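Local coordinates for periplasmic oligopeptide-binding protein (Burkholderia pseudomallei, PDB 3ZS6), which probably binds oligopeptides in the periplasm and hands them to an ABC transporter for import, at residues A[12-16]-A[386-391]; A[264-268]-A[428-432]. The contacts are given in a common frame with arbitrary orientation. Where two conformers were deposited one is given. Numbering follows the deposited sequence.

Interaction 1: A[12-16]-A[386-391]; sequences PAEVE and EFKVLM
In this type 2 periplasmic binding protein fold, the loop following strand 6-11 meets the start of helix 387-395 beside the bound peptide, consistent with contact between the two lobes that close on ligand. Residues 13-15 are extended (phi/psi: Ala13 -168/167, Glu14 -63/133, Val15 -65/143), and Glu16 turns to helical angles (-75/-30). Opposite them, Glu386 is the N-cap and the helix begins at Phe387. Ala13 CA lies 6.4 Å from Phe387 CA, and Glu16 CA 5.9 Å from Lys388 CA.

Lys388, pointing toward the loop with chi1 m, chi2 t, chi3 p and chi4 t, loses the most surface. Its aliphatic chain lies along the loop: CD is 3.6 Å from Glu14 O and 3.7 Å from Val15 O, and CG is 3.8 Å from Glu16 CA. Glu16 (chi1 p, chi2 m) sets CB 3.7 Å from Met391 CE, while its carboxylate hydrogen-bonds Glu24 N and Ser25 OG. Glu14 (chi1 t, chi2 p) sets CG 4.0 Å from Lys388 CD and CB 3.8 Å from Glu386 OE2, and sends its carboxylate to Asn189 N and Trp186 NE1. Ala13 CB packs on Phe387 CB at 3.7 Å. Phe387 also packs on the peptide backbone and Met391 on one of its apolar side chains, so this edge helps line the peptide site.

Polar linkage runs through water. One water, accepting from Lys388 N at 3.1 Å, is 2.9 Å from Glu14 O and 3.2 Å from Glu386 OE2. Another accepts from Lys388 NZ at 3.2 Å and donates to Glu14 OE2 at 2.9 Å and Val15 O at 3.2 Å.

Interaction 2: A[264-268]-A[428-432]; sequences YYLKN and TVGYC
Strand 260-266 ends at Leu266, and its exit is met by the irregular loop before helix 434-443; CA 265 to 268 and CA 428 to 431 run 47° apart. Thr428 (chi1 p) places OG1 3.4 Å from Tyr265 CD2, at the ring edge; its O accepts at 2.8 Å from a water 2.6 Å from Tyr265 OH, which also hydrogen-bonds Arg394 O. Val429 (phi/psi -68/-22, chi1 m) loses the most surface to the contact: its CA is 5.1 Å from Lys267 CA, CB lies 3.2 Å from Leu266 O, and CG1 is 3.8 Å from Tyr265 CD2, the tyrosine being t. Val429 O accepts from Asn268 N at 3.0 Å (151°). Gly430 turns the chain with positive phi (85/33), and Tyr431 (chi1 t) presents its ring edge to the Asn268 side chain, its hydroxyl hydrogen-bonding Asp466. Cys432, disulfide-bonded to Cys422, follows. The main-chain hydrogen bond fixes the backbones whatever their side chains, while valine and water fill the space beside Tyr265.

In the fold
Interaction 1 is buried, about 13 Å from the chain centre and against the bound peptide; interaction 2 lies farther out, about 17 Å, and is only partly buried. They do not touch, with nearest atoms about 6 Å apart, yet share a framework. Strand 379-385, leading into 386-391, belongs to the same mixed sheet as strand 260-266, and Tyr265 of interaction 2 hydrogen-bonds Arg394 O on the helix that Phe387 begins. Both contacts combine packing with bridging water, which in interaction 1 joins charged side chains and main chain; only interaction 2, close to a disulfide, adds a direct hydrogen bond across its segments.

Interaction 1: A[12-16]-A[386-391]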
loop_
_atom_site.group_PDB
_atom_site.type_symbol
_atom_site.label_atom_id
_atom_site.label_comp_id
_atom_site.label_asym_id
_atom_site.label_seq_id
_atom_site.Cartn_x
_atom_site.Cartn_y
_atom_site.Cartn_z
ATOM N N PRO A 12 5.692 10.760 -4.117
ATOM C CA PRO A 12 4.866 11.056 -5.301
ATOM C C PRO A 12 3.724 12.049 -5.057
ATOM O O PRO A 12 3.115 12.514 -6.018
ATOM C CB PRO A 12 4.302 9.681 -5.687
ATOM C CG PRO A 12 4.257 8.923 -4.369
ATOM C CD PRO A 12 5.495 9.382 -3.626
ATOM N N ALA A 13 3.444 12.377 -3.799
ATOM C CA ALA A 13 2.338 13.280 -3.483
ATOM C C ALA A 13 2.403 13.731 -2.023
ATOM O O ALA A 13 3.164 13.165 -1.232
ATOM C CB ALA A 13 1.002 12.597 -3.763
ATOM N N GLU A 14 1.621 14.752 -1.675
ATOM C CA GLU A 14 1.485 15.181 -0.281
ATOM C C GLU A 14 0.869 14.053 0.538
ATOM O O GLU A 14 -0.128 13.449 0.122
ATOM C CB GLU A 14 0.607 16.432 -0.185
ATOM C CG GLU A 14 0.200 16.831 1.246
ATOM C CD GLU A 14 1.376 17.311 2.093
ATOM O OE1 GLU A 14 2.475 17.552 1.538
ATOM O OE2 GLU A 14 1.200 17.440 3.321
ATOM N N VAL A 15 1.464 13.769 1.695
ATOM C CA VAL A 15 1.001 12.682 2.567
ATOM C C VAL A 15 -0.400 12.984 3.098
ATOM O O VAL A 15 -0.707 14.139 3.402
ATOM C CB VAL A 15 1.979 12.465 3.757
ATOM C CG1 VAL A 15 1.887 13.630 4.773
ATOM C CG2 VAL A 15 1.724 11.122 4.430
ATOM N N GLU A 16 -1.242 11.955 3.218
ATOM C CA GLU A 16 -2.637 12.158 3.615
ATOM C C GLU A 16 -2.773 12.465 5.109
ATOM O O GLU A 16 -3.691 13.164 5.528
ATOM C CB GLU A 16 -3.515 10.951 3.233
ATOM C CG GLU A 16 -3.196 9.651 3.991
ATOM C CD GLU A 16 -2.009 8.890 3.411
ATOM O OE1 GLU A 16 -1.380 9.395 2.455
ATOM O OE2 GLU A 16 -1.712 7.776 3.904
ATOM N N GLU A 386 -5.371 15.754 -7.399
ATOM C CA GLU A 386 -4.379 15.454 -6.375
ATOM C C GLU A 386 -4.643 14.063 -5.785
ATOM O O GLU A 386 -5.798 13.641 -5.649
ATOM C CB GLU A 386 -4.418 16.508 -5.261
ATOM C CG GLU A 386 -3.495 16.190 -4.103
ATOM C CD GLU A 386 -3.478 17.281 -3.041
ATOM O OE1 GLU A 386 -4.373 18.157 -3.067
ATOM O OE2 GLU A 386 -2.563 17.260 -2.186
ATOM N N PHE A 387 -3.577 13.357 -5.426
ATOM C CA PHE A 387 -3.713 11.988 -4.919
ATOM C C PHE A 387 -4.627 11.857 -3.698
ATOM O O PHE A 387 -5.420 10.920 -3.620
ATOM C CB PHE A 387 -2.340 11.379 -4.613
ATOM C CG PHE A 387 -2.401 9.936 -4.195
ATOM C CD1 PHE A 387 -2.875 8.963 -5.071
ATOM C CD2 PHE A 387 -1.987 9.549 -2.928
ATOM C CE1 PHE A 387 -2.929 7.619 -4.688
ATOM C CE2 PHE A 387 -2.042 8.214 -2.535
ATOM C CZ PHE A 387 -2.513 7.249 -3.414
ATOM N N LYS A 388 -4.511 12.780 -2.742
ATOM C CA LYS A 388 -5.356 12.751 -1.542
ATOM C C LYS A 388 -6.829 12.819 -1.907
ATOM O O LYS A 388 -7.665 12.172 -1.280
ATOM C CB LYS A 388 -5.030 13.925 -0.610
ATOM C CG LYS A 388 -3.887 13.669 0.351
ATOM C CD LYS A 388 -3.311 14.981 0.875
ATOM C CE LYS A 388 -4.394 15.881 1.450
ATOM N NZ LYS A 388 -3.830 17.178 1.941
ATOM N N VAL A 389 -7.138 13.643 -2.902
ATOM C CA VAL A 389 -8.505 13.790 -3.382
ATOM C C VAL A 389 -8.954 12.509 -4.081
ATOM O O VAL A 389 -10.071 12.032 -3.879
ATOM C CB VAL A 389 -8.627 14.994 -4.338
ATOM C CG1 VAL A 389 -9.947 14.945 -5.128
ATOM C CG2 VAL A 389 -8.502 16.297 -3.555
ATOM N N LEU A 390 -8.077 11.954 -4.907
ATOM C CA LEU A 390 -8.391 10.711 -5.601
ATOM C C LEU A 390 -8.749 9.634 -4.585
ATOM O O LEU A 390 -9.749 8.941 -4.745
ATOM C CB LEU A 390 -7.209 10.250 -6.455
ATOM C CG LEU A 390 -7.460 8.959 -7.250
ATOM C CD1 LEU A 390 -8.663 9.143 -8.173
ATOM C CD2 LEU A 390 -6.219 8.566 -8.039
ATOM N N MET A 391 -7.930 9.494 -3.539
ATOM C CA MET A 391 -8.194 8.483 -2.519
ATOM C C MET A 391 -9.587 8.646 -1.920
ATOM O O MET A 391 -10.322 7.664 -1.788
ATOM C CB MET A 391 -7.133 8.492 -1.412
ATOM C CG MET A 391 -5.980 7.518 -1.647
ATOM S SD MET A 391 -4.888 7.297 -0.217
ATOM C CE MET A 391 -4.701 8.990 0.333
HETATM O O HOH W 1 -1.845 14.142 -2.154
HETATM O O HOH W 2 0.164 16.119 -3.844
HETATM O O HOH W 3 -1.535 17.105 4.182
#

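Interaction 2: A[264-268]-A[428-432]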
loop_
_atom_site.group_PDB
_atom_site.type_symbol
_atom_site.label_atom_id
_atom_site.label_comp_id
_atom_site.label_asym_id
_atom_site.label_seq_id
_atom_site.Cartn_x
_atom_site.Cartn_y
_atom_site.Cartn_z
ATOM N N TYR A 264 -6.987 -0.475 -12.546
ATOM C CA TYR A 264 -8.043 0.518 -12.612
ATOM C C TYR A 264 -9.230 0.108 -11.749
ATOM O O TYR A 264 -9.808 -0.975 -11.895
ATOM C CB TYR A 264 -8.484 0.776 -14.057
ATOM C CG TYR A 264 -7.602 1.749 -14.817
ATOM C CD1 TYR A 264 -6.655 2.525 -14.166
ATOM C CD2 TYR A 264 -7.726 1.893 -16.188
ATOM C CE1 TYR A 264 -5.851 3.421 -14.873
ATOM C CE2 TYR A 264 -6.938 2.784 -16.898
ATOM C CZ TYR A 264 -5.996 3.547 -16.239
ATOM O OH TYR A 264 -5.211 4.436 -16.963
ATOM N N TYR A 265 -9.559 0.993 -10.828
ATOM C CA TYR A 265 -10.746 0.888 -10.011
ATOM C C TYR A 265 -11.946 1.028 -10.926
ATOM O O TYR A 265 -11.912 1.803 -11.885
ATOM C CB TYR A 265 -10.676 2.036 -9.010
ATOM C CG TYR A 265 -11.925 2.525 -8.324
ATOM C CD1 TYR A 265 -12.921 3.200 -9.025
ATOM C CD2 TYR A 265 -12.053 2.414 -6.945
ATOM C CE1 TYR A 265 -14.037 3.699 -8.374
ATOM C CE2 TYR A 265 -13.157 2.902 -6.289
ATOM C CZ TYR A 265 -14.146 3.545 -7.003
ATOM O OH TYR A 265 -15.235 4.036 -6.334
ATOM N N LEU A 266 -12.977 0.234 -10.655
ATOM C CA LEU A 266 -14.273 0.375 -11.322
ATOM C C LEU A 266 -15.355 0.490 -10.255
ATOM O O LEU A 266 -15.410 -0.323 -9.327
ATOM C CB LEU A 266 -14.582 -0.842 -12.203
ATOM C CG LEU A 266 -13.655 -1.190 -13.369
ATOM C CD1 LEU A 266 -14.160 -2.465 -14.058
ATOM C CD2 LEU A 266 -13.544 -0.043 -14.384
ATOM N N LYS A 267 -16.214 1.495 -10.385
ATOM C CA LYS A 267 -17.307 1.691 -9.439
ATOM C C LYS A 267 -18.351 0.610 -9.652
ATOM O O LYS A 267 -19.137 0.682 -10.600
ATOM C CB LYS A 267 -17.941 3.063 -9.658
ATOM C CG LYS A 267 -19.087 3.393 -8.713
ATOM C CD LYS A 267 -19.718 4.714 -9.118
ATOM C CE LYS A 267 -20.968 5.026 -8.323
ATOM N NZ LYS A 267 -21.644 6.243 -8.858
ATOM N N ASN A 268 -18.362 -0.390 -8.778
ATOM C CA ASN A 268 -19.231 -1.554 -8.971
ATOM C C ASN A 268 -20.729 -1.261 -8.809
ATOM O O ASN A 268 -21.567 -2.069 -9.204
ATOM C CB ASN A 268 -18.817 -2.723 -8.067
ATOM C CG ASN A 268 -17.604 -3.486 -8.602
ATOM O OD1 ASN A 268 -16.637 -2.894 -9.108
ATOM N ND2 ASN A 268 -17.658 -4.808 -8.503
ATOM N N THR A 428 -12.679 -0.531 -2.097
ATOM C CA THR A 428 -13.293 0.710 -2.548
ATOM C C THR A 428 -14.171 0.513 -3.791
ATOM O O THR A 428 -15.113 1.278 -3.996
ATOM C CB THR A 428 -12.241 1.834 -2.776
ATOM O OG1 THR A 428 -11.301 1.431 -3.780
ATOM C CG2 THR A 428 -11.491 2.156 -1.474
ATOM N N VAL A 429 -13.892 -0.512 -4.601
ATOM C CA VAL A 429 -14.732 -0.769 -5.783
ATOM C C VAL A 429 -16.146 -1.226 -5.399
ATOM O O VAL A 429 -17.089 -1.104 -6.192
ATOM C CB VAL A 429 -14.113 -1.787 -6.760
ATOM C CG1 VAL A 429 -12.721 -1.319 -7.199
ATOM C CG2 VAL A 429 -14.069 -3.195 -6.136
ATOM N N GLY A 430 -16.282 -1.756 -4.186
ATOM C CA GLY A 430 -17.584 -2.130 -3.653
ATOM C C GLY A 430 -18.013 -3.521 -4.076
ATOM O O GLY A 430 -19.194 -3.787 -4.276
ATOM N N TYR A 431 -17.045 -4.415 -4.222
ATOM C CA TYR A 431 -17.329 -5.777 -4.653
ATOM C C TYR A 431 -17.707 -6.606 -3.439
ATOM O O TYR A 431 -17.211 -6.357 -2.335
ATOM C CB TYR A 431 -16.091 -6.354 -5.341
ATOM C CG TYR A 431 -16.199 -7.785 -5.823
ATOM C CD1 TYR A 431 -16.927 -8.107 -6.962
ATOM C CD2 TYR A 431 -15.534 -8.807 -5.161
ATOM C CE1 TYR A 431 -17.008 -9.415 -7.413
ATOM C CE2 TYR A 431 -15.610 -10.117 -5.603
ATOM C CZ TYR A 431 -16.342 -10.415 -6.728
ATOM O OH TYR A 431 -16.403 -11.720 -7.165
ATOM N N CYS A 432 -18.600 -7.572 -3.629
ATOM C CA CYS A 432 -18.932 -8.506 -2.555
ATOM C C CYS A 432 -19.392 -9.849 -3.099
ATOM O O CYS A 432 -20.463 -9.956 -3.696
ATOM C CB CYS A 432 -19.990 -7.931 -1.613
ATOM S SG CYS A 432 -20.517 -9.102 -0.302
HETATM O O HOH W 4 -16.986 2.200 -5.864
#